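PDB 5ZVE: 389aa long hypothetical nucleolar protein from Pyrococcus horikoshii, which methylates the C5 position of cytosine 72 in several tRNAs, using S-adenosyl-L-methionine as the methyl donor. Local coordinates for residues Tyr66-Gly70 with Met187-Arg191; Asn330-Val334 with Gly355-Asn359; Leu344-Phe350 with Met358-Gln362. All coordinates share one frame; numbering follows the deposited sequence.

Contacts 2 and 3 both lie in the methyltransferase domain and share Met358, whose terminal methyl lies between Val334 of helix 331-339 and Leu344; contact 1 instead joins the ferredoxin-like region to helix 184-193. Contact 1 is mostly buried, its centre about 15 Å from the centre of the chain, and combines a leucine-methionine packing with a paired salt bridge. Contacts 2 and 3, their centres about 21 Å from that point, are only partly buried. Contact 2 pairs one carboxylate-to-backbone bond with methionine packing, whereas contact 3, the largest of the three, uses side-chain amides, an aromatic face and bridging waters. Ile349 of contact 3 packs on Leu67, Val188 and Arg191, joining it to contact 1.

Contact 1: residues Tyr66-Gly70 with Met187-Arg191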
loop_
_atom_site.group_PDB
_atom_site.type_symbol
_atom_site.label_atom_id
_atom_site.label_comp_id
_atom_site.label_asym_id
_atom_site.label_seq_id
_atom_site.Cartn_x
_atom_site.Cartn_y
_atom_site.Cartn_z
ATOM N N TYR A 66 -2.370 17.192 -8.851
ATOM C CA TYR A 66 -2.048 17.526 -7.464
ATOM C C TYR A 66 -0.611 17.154 -7.089
ATOM O O TYR A 66 0.035 17.840 -6.301
ATOM C CB TYR A 66 -3.014 16.831 -6.512
ATOM C CG TYR A 66 -4.425 17.373 -6.520
ATOM C CD1 TYR A 66 -4.695 18.663 -6.079
ATOM C CD2 TYR A 66 -5.496 16.577 -6.914
ATOM C CE1 TYR A 66 -5.986 19.160 -6.065
ATOM C CE2 TYR A 66 -6.793 17.065 -6.899
ATOM C CZ TYR A 66 -7.030 18.356 -6.471
ATOM O OH TYR A 66 -8.311 18.858 -6.445
ATOM N N LEU A 67 -0.123 16.056 -7.651
ATOM C CA LEU A 67 1.245 15.612 -7.409
ATOM C C LEU A 67 2.041 15.612 -8.704
ATOM O O LEU A 67 1.862 14.723 -9.540
ATOM C CB LEU A 67 1.271 14.211 -6.799
ATOM C CG LEU A 67 0.761 14.004 -5.376
ATOM C CD1 LEU A 67 0.696 12.530 -5.124
ATOM C CD2 LEU A 67 1.686 14.660 -4.377
ATOM N N PRO A 68 2.921 16.610 -8.877
ATOM C CA PRO A 68 3.774 16.680 -10.069
ATOM C C PRO A 68 4.626 15.422 -10.261
ATOM O O PRO A 68 5.105 15.182 -11.365
ATOM C CB PRO A 68 4.655 17.915 -9.813
ATOM C CG PRO A 68 4.466 18.262 -8.377
ATOM C CD PRO A 68 3.122 17.760 -7.980
ATOM N N GLU A 69 4.806 14.626 -9.213
ATOM C CA GLU A 69 5.537 13.373 -9.365
ATOM C C GLU A 69 4.590 12.182 -9.508
ATOM O O GLU A 69 5.029 11.029 -9.498
ATOM C CB GLU A 69 6.492 13.151 -8.186
ATOM C CG GLU A 69 5.812 12.962 -6.831
ATOM C CD GLU A 69 5.556 14.275 -6.115
ATOM O OE1 GLU A 69 4.862 15.146 -6.683
ATOM O OE2 GLU A 69 6.049 14.432 -4.978
ATOM N N GLY A 70 3.294 12.446 -9.644
ATOM C CA GLY A 70 2.317 11.372 -9.718
ATOM C C GLY A 70 1.853 10.985 -11.117
ATOM O O GLY A 70 1.467 11.838 -11.912
ATOM N N MET A 187 1.912 8.946 -1.197
ATOM C CA MET A 187 2.688 10.036 -1.771
ATOM C C MET A 187 2.359 11.380 -1.122
ATOM O O MET A 187 3.248 12.186 -0.854
ATOM C CB MET A 187 2.452 10.111 -3.271
ATOM C CG MET A 187 3.136 9.018 -4.057
ATOM S SD MET A 187 3.112 9.399 -5.817
ATOM C CE MET A 187 1.502 8.767 -6.284
ATOM N N VAL A 188 1.075 11.619 -0.878
ATOM C CA VAL A 188 0.637 12.816 -0.169
ATOM C C VAL A 188 1.307 12.902 1.203
ATOM O O VAL A 188 1.700 13.983 1.649
ATOM C CB VAL A 188 -0.901 12.840 -0.005
ATOM C CG1 VAL A 188 -1.334 14.047 0.797
ATOM C CG2 VAL A 188 -1.582 12.848 -1.368
ATOM N N THR A 189 1.448 11.755 1.860
ATOM C CA THR A 189 2.058 11.686 3.187
ATOM C C THR A 189 3.445 12.338 3.228
ATOM O O THR A 189 3.700 13.205 4.062
ATOM C CB THR A 189 2.177 10.222 3.672
ATOM O OG1 THR A 189 0.870 9.646 3.797
ATOM C CG2 THR A 189 2.889 10.154 5.014
ATOM N N ALA A 190 4.329 11.934 2.320
ATOM C CA ALA A 190 5.687 12.480 2.286
ATOM C C ALA A 190 5.688 13.972 1.959
ATOM O O ALA A 190 6.490 14.735 2.497
ATOM C CB ALA A 190 6.539 11.721 1.282
ATOM N N ARG A 191 4.791 14.382 1.071
ATOM C CA ARG A 191 4.635 15.796 0.743
ATOM C C ARG A 191 4.212 16.617 1.961
ATOM O O ARG A 191 4.782 17.671 2.248
ATOM C CB ARG A 191 3.616 15.966 -0.383
ATOM C CG ARG A 191 4.184 15.716 -1.764
ATOM C CD ARG A 191 4.849 16.978 -2.293
ATOM N NE ARG A 191 5.302 16.819 -3.670
ATOM C CZ ARG A 191 5.842 17.792 -4.391
ATOM N NH1 ARG A 191 5.990 19.002 -3.866
ATOM N NH2 ARG A 191 6.229 17.559 -5.635
#
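Leu67 packs on Met187 and on the aliphatic part of Arg191. Its CD1 lies 3.5 Å from Met187 CB, with the sulfur and CE of the same methionine slightly farther off, while its other methyl, CD2, packs 3.8 Å from Arg191 CG. Met187 bends at its last torsion, which brings CE back beside Leu67 CD1.

The polar half is a side-on salt bridge between Glu69 and Arg191. NE of Arg191 donates to Glu69 OE2 over 2.8 Å, on the syn lone pair, and Arg191 NH2 donates to Glu69 OE1 over 3.0 Å. The two planes are turned 59° apart, and neither bond is straight (147° and 149°). Two nitrogens on two oxygens nevertheless fix the rotation of both groups. Pro68 CG lies 3.3 Å from Arg191 NH2, and His214 also bonds Glu69 OE2, giving that oxygen a second partner.

Gly70 N closes the type I beta turn Leu67-Gly70 on Leu67 O, and this turn of the ferredoxin-like sheet docks on helix 184-193. That helix also packs on helix 210-218 and strand 374-381 of the methyltransferase fold, consistent with a junction between the two parts, the side chain of Met187 about 9 Å from the bound S-adenosyl-L-homocysteine.

Contact 2: residues Asn330-Val334 with Gly355-Asn359; sequences NEGNV and GIGMN
Glu331, in the first turn of helix 331-339, reaches across to Ile356 and Met358 in the loop of residues 355-359. Its CB lies 4.0 Å from Met358 SD, and CG comes closer to the same sulfur, at 3.7 Å, while also passing Ile356 O. At CG the chain bends (chi2 88°), which turns the carboxylate from the thioether toward the backbone of Gly355 and Ile356. CD then sits beside Ile356 N and CG1. At the tip, OE2 accepts the Ile356 N-H over 2.6 Å in a nearly straight bond (171°), the donor standing above the carboxylate plane, 41° out of it. OE2 also lies 3.3 Å from Gly355 CA, an approach that leaves little room for a CB there. Arg363 of strand 361-364 forms a salt bridge with OE2 as well, so this oxygen serves a backbone amide and a charge together.

One helical turn on, Val334 meets the end of the extended Met358 chain, its CG1 pressed 3.2 Å from Met358 CE, tighter than usual van der Waals contact. A type II beta turn from Gly355 to Met358, within the loop that links antiparallel strands 353-355 and 361-364, is thus held against the start of a helix in the Rossmann-like methyltransferase domain.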
loop_
_atom_site.group_PDB
_atom_site.type_symbol
_atom_site.label_atom_id
_atom_site.label_comp_id
_atom_site.label_asym_id
_atom_site.label_seq_id
_atom_site.Cartn_x
_atom_site.Cartn_y
_atom_site.Cartn_z
ATOM N N ASN A 330 -6.419 5.364 14.525
ATOM C CA ASN A 330 -6.309 6.631 13.819
ATOM C C ASN A 330 -6.669 7.832 14.686
ATOM O O ASN A 330 -5.814 8.352 15.405
ATOM C CB ASN A 330 -7.175 6.592 12.563
ATOM C CG ASN A 330 -6.649 5.608 11.540
ATOM O OD1 ASN A 330 -5.438 5.395 11.445
ATOM N ND2 ASN A 330 -7.551 4.992 10.777
ATOM N N GLU A 331 -7.917 8.282 14.615
ATOM C CA GLU A 331 -8.342 9.433 15.408
ATOM C C GLU A 331 -8.119 9.189 16.902
ATOM O O GLU A 331 -7.742 10.103 17.639
ATOM C CB GLU A 331 -9.809 9.776 15.135
ATOM C CG GLU A 331 -10.056 10.438 13.781
ATOM C CD GLU A 331 -10.289 9.433 12.663
ATOM O OE1 GLU A 331 -10.028 8.225 12.871
ATOM O OE2 GLU A 331 -10.735 9.855 11.575
ATOM N N GLY A 332 -8.350 7.958 17.340
ATOM C CA GLY A 332 -8.142 7.594 18.730
ATOM C C GLY A 332 -6.706 7.788 19.181
ATOM O O GLY A 332 -6.456 8.290 20.273
ATOM N N ASN A 333 -5.758 7.403 18.333
ATOM C CA ASN A 333 -4.345 7.558 18.662
ATOM C C ASN A 333 -3.847 8.985 18.470
ATOM O O ASN A 333 -2.802 9.362 19.008
ATOM C CB ASN A 333 -3.490 6.599 17.837
ATOM C CG ASN A 333 -3.231 5.294 18.556
ATOM O OD1 ASN A 333 -3.516 5.169 19.746
ATOM N ND2 ASN A 333 -2.678 4.319 17.845
ATOM N N VAL A 334 -4.576 9.786 17.700
ATOM C CA VAL A 334 -4.200 11.183 17.600
ATOM C C VAL A 334 -4.595 11.941 18.869
ATOM O O VAL A 334 -3.845 12.792 19.343
ATOM C CB VAL A 334 -4.811 11.873 16.388
ATOM C CG1 VAL A 334 -4.276 13.291 16.314
ATOM C CG2 VAL A 334 -4.441 11.125 15.115
ATOM N N GLY A 355 -11.444 13.690 8.989
ATOM C CA GLY A 355 -11.436 12.541 9.872
ATOM C C GLY A 355 -12.764 12.402 10.587
ATOM O O GLY A 355 -13.661 13.223 10.405
ATOM N N ILE A 356 -12.893 11.362 11.405
ATOM C CA ILE A 356 -14.117 11.144 12.163
ATOM C C ILE A 356 -14.185 12.073 13.375
ATOM O O ILE A 356 -13.448 11.890 14.343
ATOM C CB ILE A 356 -14.234 9.686 12.645
ATOM C CG1 ILE A 356 -13.852 8.709 11.526
ATOM C CG2 ILE A 356 -15.631 9.418 13.173
ATOM C CD1 ILE A 356 -14.868 8.614 10.418
ATOM N N GLY A 357 -15.081 13.057 13.318
ATOM C CA GLY A 357 -15.262 14.008 14.403
ATOM C C GLY A 357 -13.976 14.739 14.723
ATOM O O GLY A 357 -13.647 14.978 15.889
ATOM N N MET A 358 -13.251 15.116 13.678
ATOM C CA MET A 358 -11.905 15.633 13.853
ATOM C C MET A 358 -11.417 16.344 12.591
ATOM O O MET A 358 -11.495 15.788 11.500
ATOM C CB MET A 358 -10.976 14.489 14.208
ATOM C CG MET A 358 -9.606 14.933 14.532
ATOM S SD MET A 358 -8.691 13.571 15.231
ATOM C CE MET A 358 -7.113 14.338 15.145
ATOM N N ASN A 359 -10.879 17.552 12.754
ATOM C CA ASN A 359 -10.875 18.531 11.665
ATOM C C ASN A 359 -9.678 18.574 10.711
ATOM O O ASN A 359 -9.867 18.722 9.503
ATOM C CB ASN A 359 -11.058 19.929 12.258
ATOM C CG ASN A 359 -12.499 20.394 12.205
ATOM O OD1 ASN A 359 -13.220 20.111 11.247
ATOM N ND2 ASN A 359 -12.928 21.113 13.237
#

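Contact 3: residues Leu344-Phe350 with Met358-Gln362; sequences LEEQSIF and MNKVQ
Gln362 and Phe350 stack where a connecting loop of the Rossmann-like methyltransferase domain, between strands 342-344 and 353-355, folds along strand 361-364. Gln362 CG lies over the centre of the Phe350 ring, a CH-pi contact with CG 3.8 Å from the centroid, and ring and amide planes are nearly parallel (7° apart). Val361 O approaches the edge of the same ring.

Hydrogen bonds flank the stack. The Gln362 chain runs fully extended, CG opposite the backbone nitrogen (chi1 -174°), and delivers its amide to the loop, where NE2 donates to both Gln347 OE1 (2.8 Å) and Ile349 O (2.9 Å). The donor stands above the carbonyl plane of Gln347 but in that of Ile349. Gln362 OE1 accepts from the backbone of Ile351 and Gly352, so both ends of the amide are engaged. A leucine in its place would probably leave Gln347 OE1 and Ile349 O without this donor and the backbone N-H groups of Ile351 and Gly352 without their acceptor.

Apolar packing closes the other end: Leu344 spreads its methyls, CD1 tightly on Met358 CE (3.5 Å) and CD2 on Val361 CG1 (3.6 Å). The extended Lys360 chain runs beside the backbone of Glu345 and Glu346, with CD 3.8 Å from Glu346 N.

Two waters bridge the backbones. One accepts from Gln347 NE2 and lies within bonding distance of Glu345 O and Lys360 O. The other accepts from Gln347 N and donates to Lys360 O, 2.7 Å from the water oxygen.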
loop_
_atom_site.group_PDB
_atom_site.type_symbol
_atom_site.label_atom_id
_atom_site.label_comp_id
_atom_site.label_asym_id
_atom_site.label_seq_id
_atom_site.Cartn_x
_atom_site.Cartn_y
_atom_site.Cartn_z
ATOM N N LEU A 344 -2.500 19.624 16.383
ATOM C CA LEU A 344 -2.877 19.411 14.990
ATOM C C LEU A 344 -2.517 20.599 14.107
ATOM O O LEU A 344 -2.712 21.751 14.486
ATOM C CB LEU A 344 -4.375 19.132 14.880
ATOM C CG LEU A 344 -4.882 17.717 15.151
ATOM C CD1 LEU A 344 -6.381 17.755 15.322
ATOM C CD2 LEU A 344 -4.520 16.808 14.007
ATOM N N GLU A 345 -1.999 20.303 12.921
ATOM C CA GLU A 345 -1.649 21.336 11.954
ATOM C C GLU A 345 -2.246 21.031 10.588
ATOM O O GLU A 345 -2.375 19.868 10.193
ATOM C CB GLU A 345 -0.133 21.477 11.835
ATOM C CG GLU A 345 0.566 21.801 13.138
ATOM C CD GLU A 345 0.977 23.262 13.231
ATOM O OE1 GLU A 345 1.824 23.691 12.418
ATOM O OE2 GLU A 345 0.458 23.978 14.117
ATOM N N GLU A 346 -2.614 22.091 9.879
ATOM C CA GLU A 346 -3.132 21.991 8.522
ATOM C C GLU A 346 -2.134 21.280 7.616
ATOM O O GLU A 346 -0.940 21.573 7.646
ATOM C CB GLU A 346 -3.438 23.389 7.984
ATOM C CG GLU A 346 -4.222 23.433 6.696
ATOM C CD GLU A 346 -4.393 24.850 6.179
ATOM O OE1 GLU A 346 -3.370 25.550 6.015
ATOM O OE2 GLU A 346 -5.549 25.270 5.951
ATOM N N GLN A 347 -2.624 20.347 6.808
ATOM C CA GLN A 347 -1.762 19.645 5.872
ATOM C C GLN A 347 -1.726 20.399 4.548
ATOM O O GLN A 347 -2.734 20.968 4.123
ATOM C CB GLN A 347 -2.238 18.206 5.675
ATOM C CG GLN A 347 -2.232 17.381 6.954
ATOM C CD GLN A 347 -2.720 15.967 6.734
ATOM O OE1 GLN A 347 -2.746 15.477 5.605
ATOM N NE2 GLN A 347 -3.100 15.296 7.816
ATOM N N SER A 348 -0.565 20.398 3.899
ATOM C CA SER A 348 -0.333 21.251 2.738
ATOM C C SER A 348 -1.154 20.803 1.538
ATOM O O SER A 348 -1.553 21.622 0.712
ATOM C CB SER A 348 1.151 21.270 2.375
ATOM O OG SER A 348 1.613 19.967 2.053
ATOM N N ILE A 349 -1.401 19.501 1.449
ATOM C CA ILE A 349 -2.275 18.959 0.418
ATOM C C ILE A 349 -3.443 18.246 1.079
ATOM O O ILE A 349 -3.248 17.316 1.852
ATOM C CB ILE A 349 -1.525 17.978 -0.509
ATOM C CG1 ILE A 349 -0.390 18.698 -1.244
ATOM C CG2 ILE A 349 -2.489 17.324 -1.492
ATOM C CD1 ILE A 349 0.492 17.780 -2.075
ATOM N N PHE A 350 -4.657 18.688 0.778
ATOM C CA PHE A 350 -5.843 18.044 1.322
ATOM C C PHE A 350 -6.832 17.758 0.206
ATOM O O PHE A 350 -7.574 18.641 -0.218
ATOM C CB PHE A 350 -6.505 18.909 2.392
ATOM C CG PHE A 350 -7.320 18.121 3.383
ATOM C CD1 PHE A 350 -8.506 17.512 3.000
ATOM C CD2 PHE A 350 -6.905 18.001 4.702
ATOM C CE1 PHE A 350 -9.254 16.784 3.905
ATOM C CE2 PHE A 350 -7.650 17.282 5.613
ATOM C CZ PHE A 350 -8.828 16.672 5.216
ATOM N N MET A 358 -13.251 15.116 13.678
ATOM C CA MET A 358 -11.905 15.633 13.853
ATOM C C MET A 358 -11.417 16.344 12.591
ATOM O O MET A 358 -11.495 15.788 11.500
ATOM C CB MET A 358 -10.976 14.489 14.208
ATOM C CG MET A 358 -9.606 14.933 14.532
ATOM S SD MET A 358 -8.691 13.571 15.231
ATOM C CE MET A 358 -7.113 14.338 15.145
ATOM N N ASN A 359 -10.879 17.552 12.754
ATOM C CA ASN A 359 -10.875 18.531 11.665
ATOM C C ASN A 359 -9.678 18.574 10.711
ATOM O O ASN A 359 -9.867 18.722 9.503
ATOM C CB ASN A 359 -11.058 19.929 12.258
ATOM C CG ASN A 359 -12.499 20.394 12.205
ATOM O OD1 ASN A 359 -13.220 20.111 11.247
ATOM N ND2 ASN A 359 -12.928 21.113 13.237
ATOM N N LYS A 360 -8.458 18.447 11.219
ATOM C CA LYS A 360 -7.303 18.699 10.361
ATOM C C LYS A 360 -6.620 17.436 9.839
ATOM O O LYS A 360 -5.706 17.523 9.015
ATOM C CB LYS A 360 -6.283 19.566 11.098
ATOM C CG LYS A 360 -6.798 20.959 11.434
ATOM C CD LYS A 360 -5.718 21.807 12.068
ATOM C CE LYS A 360 -6.180 23.239 12.251
ATOM N NZ LYS A 360 -5.096 24.088 12.813
ATOM N N VAL A 361 -7.054 16.269 10.305
ATOM C CA VAL A 361 -6.526 15.015 9.770
ATOM C C VAL A 361 -7.199 14.664 8.459
ATOM O O VAL A 361 -8.301 15.127 8.171
ATOM C CB VAL A 361 -6.687 13.845 10.761
ATOM C CG1 VAL A 361 -5.830 14.079 11.986
ATOM C CG2 VAL A 361 -8.150 13.646 11.132
ATOM N N GLN A 362 -6.537 13.829 7.669
ATOM C CA GLN A 362 -7.006 13.555 6.321
ATOM C C GLN A 362 -7.228 12.065 6.095
ATOM O O GLN A 362 -6.310 11.260 6.243
ATOM C CB GLN A 362 -6.007 14.104 5.298
ATOM C CG GLN A 362 -6.479 14.005 3.858
ATOM C CD GLN A 362 -5.539 14.674 2.878
ATOM O OE1 GLN A 362 -5.860 14.808 1.702
ATOM N NE2 GLN A 362 -4.370 15.088 3.354
HETATM O O HOH W 1 -3.086 16.945 10.312
HETATM O O HOH W 2 -5.509 19.712 7.386
#